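Local coordinates for 5-dehydro-2-deoxygluconokinase (PDB 2QCV), which probably phosphorylates 5-dehydro-2-deoxy-D-gluconate at the expense of ATP in the breakdown of myo-inositol, as a member of the PfkB carbohydrate kinase family, at the interface of chains A and B. Numbering follows the deposited sequence. Chains: chain A/B, Putative 5-dehydro-2-deoxygluconokinase.

The interface of chains A and B. Residues chain A 70-72, 98; chain B 115-117.
B:Leu115 pushes its branched end between A:Asp70 and A:His72, joining strand 111-117 of one PfkB-family subunit to the start of helix 71-82 of the other. The patch belongs to a two-fold symmetric interface within an assembly of four copies, so its twin recurs with the chains exchanged; many PfkB kinases dimerise through strands extending from the core, and this contact may be part of such a dimer. Packing is tightest round the leucine, whose CG lies anti to the backbone N (chi1 178°), sending both methyls across to chain A. CD2 sits over one face of the A:His72 imidazole, 3.9 Å from the ring centroid, and also meets the carboxylate carbon CG of A:Asp70 at 3.7 Å. The other methyl, CD1, lies 3.4 Å from the carboxylate oxygen OD2 of A:Asp70, the two side chains crossing at about a right angle. Where the strand continues to B:Tyr117, the loop residue A:Lys98 slides past the tyrosine side chain in the opposite direction, its CB 3.5 Å from ring atom CE2 and its CG above the rim of one face. A bend at chi2 (-70°) precedes an extended outer chain that carries NZ to the backbone O of B:Met116, a 2.8 Å hydrogen bond in the carbonyl plane, at 154° to the C=O. Cut back to alanine, this side chain would probably leave that carbonyl without its amine donor and bare the ring face that CG covers. The looser, hydrated side lies at the phenol end: OH of B:Tyr117 lies in the A:His72 ring plane, at its edge, 3.6 Å from CD2, while water 1 bridges B:Tyr117 OH (3.0 Å) and A:Asp70 OD2 (2.6 Å).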
ATOM      1  N   ASP A  70     -15.588  12.120 -11.997  1.00 29.57           N
ATOM      2  CA  ASP A  70     -15.082  12.335 -13.339  1.00 30.18           C
ATOM      3  C   ASP A  70     -16.135  12.005 -14.381  1.00 31.27           C
ATOM      4  O   ASP A  70     -17.293  11.695 -14.048  1.00 28.97           O
ATOM      5  CB  ASP A  70     -13.777  11.554 -13.562  1.00 30.46           C
ATOM      6  CG  ASP A  70     -13.947  10.035 -13.543  1.00 30.91           C
ATOM      7  OD1 ASP A  70     -15.005   9.469 -13.867  1.00 26.65           O
ATOM      8  OD2 ASP A  70     -12.954   9.368 -13.199  1.00 28.55           O
ATOM      9  N   GLN A  71     -15.743  12.071 -15.655  1.00 30.89           N
ATOM     10  CA  GLN A  71     -16.694  11.840 -16.759  1.00 29.85           C
ATOM     11  C   GLN A  71     -17.273  10.445 -16.792  1.00 30.21           C
ATOM     12  O   GLN A  71     -18.393  10.249 -17.255  1.00 29.94           O
ATOM     13  CB  GLN A  71     -16.071  12.144 -18.114  1.00 29.88           C
ATOM     14  CG  GLN A  71     -15.595  13.593 -18.243  1.00 27.98           C
ATOM     15  CD  GLN A  71     -14.156  13.797 -17.872  1.00 34.45           C
ATOM     16  OE1 GLN A  71     -13.652  13.189 -16.940  1.00 29.81           O
ATOM     17  NE2 GLN A  71     -13.475  14.706 -18.600  1.00 31.35           N
ATOM     18  N   HIS A  72     -16.537   9.455 -16.311  1.00 27.10           N
ATOM     19  CA  HIS A  72     -17.111   8.128 -16.283  1.00 26.62           C
ATOM     20  C   HIS A  72     -18.192   8.012 -15.176  1.00 27.82           C
ATOM     21  O   HIS A  72     -19.272   7.489 -15.416  1.00 27.99           O
ATOM     22  CB  HIS A  72     -16.020   7.076 -16.102  1.00 28.51           C
ATOM     23  CG  HIS A  72     -15.206   6.829 -17.331  1.00 32.03           C
ATOM     24  ND1 HIS A  72     -15.642   7.157 -18.595  1.00 35.31           N
ATOM     25  CD2 HIS A  72     -14.008   6.217 -17.493  1.00 30.27           C
ATOM     26  CE1 HIS A  72     -14.721   6.813 -19.480  1.00 32.14           C
ATOM     27  NE2 HIS A  72     -13.730   6.220 -18.840  1.00 33.38           N
ATOM     28  N   LYS A  98     -10.695   5.821  -9.349  1.00 30.12           N
ATOM     29  CA  LYS A  98     -11.211   5.648 -10.705  1.00 30.01           C
ATOM     30  C   LYS A  98     -12.328   4.623 -10.761  1.00 29.47           C
ATOM     31  O   LYS A  98     -12.423   3.738  -9.910  1.00 28.48           O
ATOM     32  CB  LYS A  98     -10.078   5.158 -11.624  1.00 30.75           C
ATOM     33  CG  LYS A  98      -8.864   6.027 -11.642  1.00 36.96           C
ATOM     34  CD  LYS A  98      -9.110   7.335 -12.316  1.00 35.05           C
ATOM     35  CE  LYS A  98      -7.856   8.215 -12.186  1.00 42.57           C
ATOM     36  NZ  LYS A  98      -8.034   9.449 -12.906  1.00 36.93           N
TER
ATOM     37  N   LEU B 115      -8.664  11.713 -19.159  1.00 33.67           N
ATOM     38  CA  LEU B 115      -8.972  10.983 -17.933  1.00 30.83           C
ATOM     39  C   LEU B 115      -7.967   9.822 -17.913  1.00 32.24           C
ATOM     40  O   LEU B 115      -8.007   8.951 -18.789  1.00 29.79           O
ATOM     41  CB  LEU B 115     -10.440  10.507 -17.973  1.00 27.69           C
ATOM     42  CG  LEU B 115     -10.969   9.667 -16.800  1.00 32.68           C
ATOM     43  CD1 LEU B 115     -10.558  10.276 -15.458  1.00 45.09           C
ATOM     44  CD2 LEU B 115     -12.446   9.528 -16.902  1.00 30.81           C
HETATM   45  N   MSE B 116      -7.025   9.850 -16.975  1.00 32.05           N
HETATM   46  CA  MSE B 116      -5.919   8.910 -16.951  1.00 33.41           C
HETATM   47  C   MSE B 116      -6.065   7.818 -15.908  1.00 34.46           C
HETATM   48  O   MSE B 116      -6.466   8.070 -14.774  1.00 37.20           O
HETATM   49  CB  MSE B 116      -4.607   9.668 -16.691  1.00 38.00           C
HETATM   50  CG  MSE B 116      -3.360   8.821 -16.822  1.00 41.58           C
HETATM   51 SE   MSE B 116      -2.781   8.622 -18.720  0.75 58.72          SE
HETATM   52  CE  MSE B 116      -1.559   7.026 -18.535  1.00 47.60           C
ATOM     53  N   TYR B 117      -5.761   6.589 -16.311  1.00 29.17           N
ATOM     54  CA  TYR B 117      -5.606   5.457 -15.399  1.00 30.12           C
ATOM     55  C   TYR B 117      -4.084   5.243 -15.302  1.00 30.16           C
ATOM     56  O   TYR B 117      -3.470   4.793 -16.257  1.00 31.18           O
ATOM     57  CB  TYR B 117      -6.313   4.230 -15.974  1.00 29.51           C
ATOM     58  CG  TYR B 117      -7.813   4.304 -15.759  1.00 28.85           C
ATOM     59  CD1 TYR B 117      -8.589   5.265 -16.407  1.00 29.87           C
ATOM     60  CD2 TYR B 117      -8.436   3.433 -14.884  1.00 31.24           C
ATOM     61  CE1 TYR B 117      -9.957   5.331 -16.188  1.00 33.27           C
ATOM     62  CE2 TYR B 117      -9.806   3.489 -14.653  1.00 28.06           C
ATOM     63  CZ  TYR B 117     -10.554   4.442 -15.311  1.00 28.81           C
ATOM     64  OH  TYR B 117     -11.903   4.497 -15.058  1.00 27.16           O
TER
HETATM   65  O   HOH W   1     -13.203   6.816 -13.747  1.00 27.68           O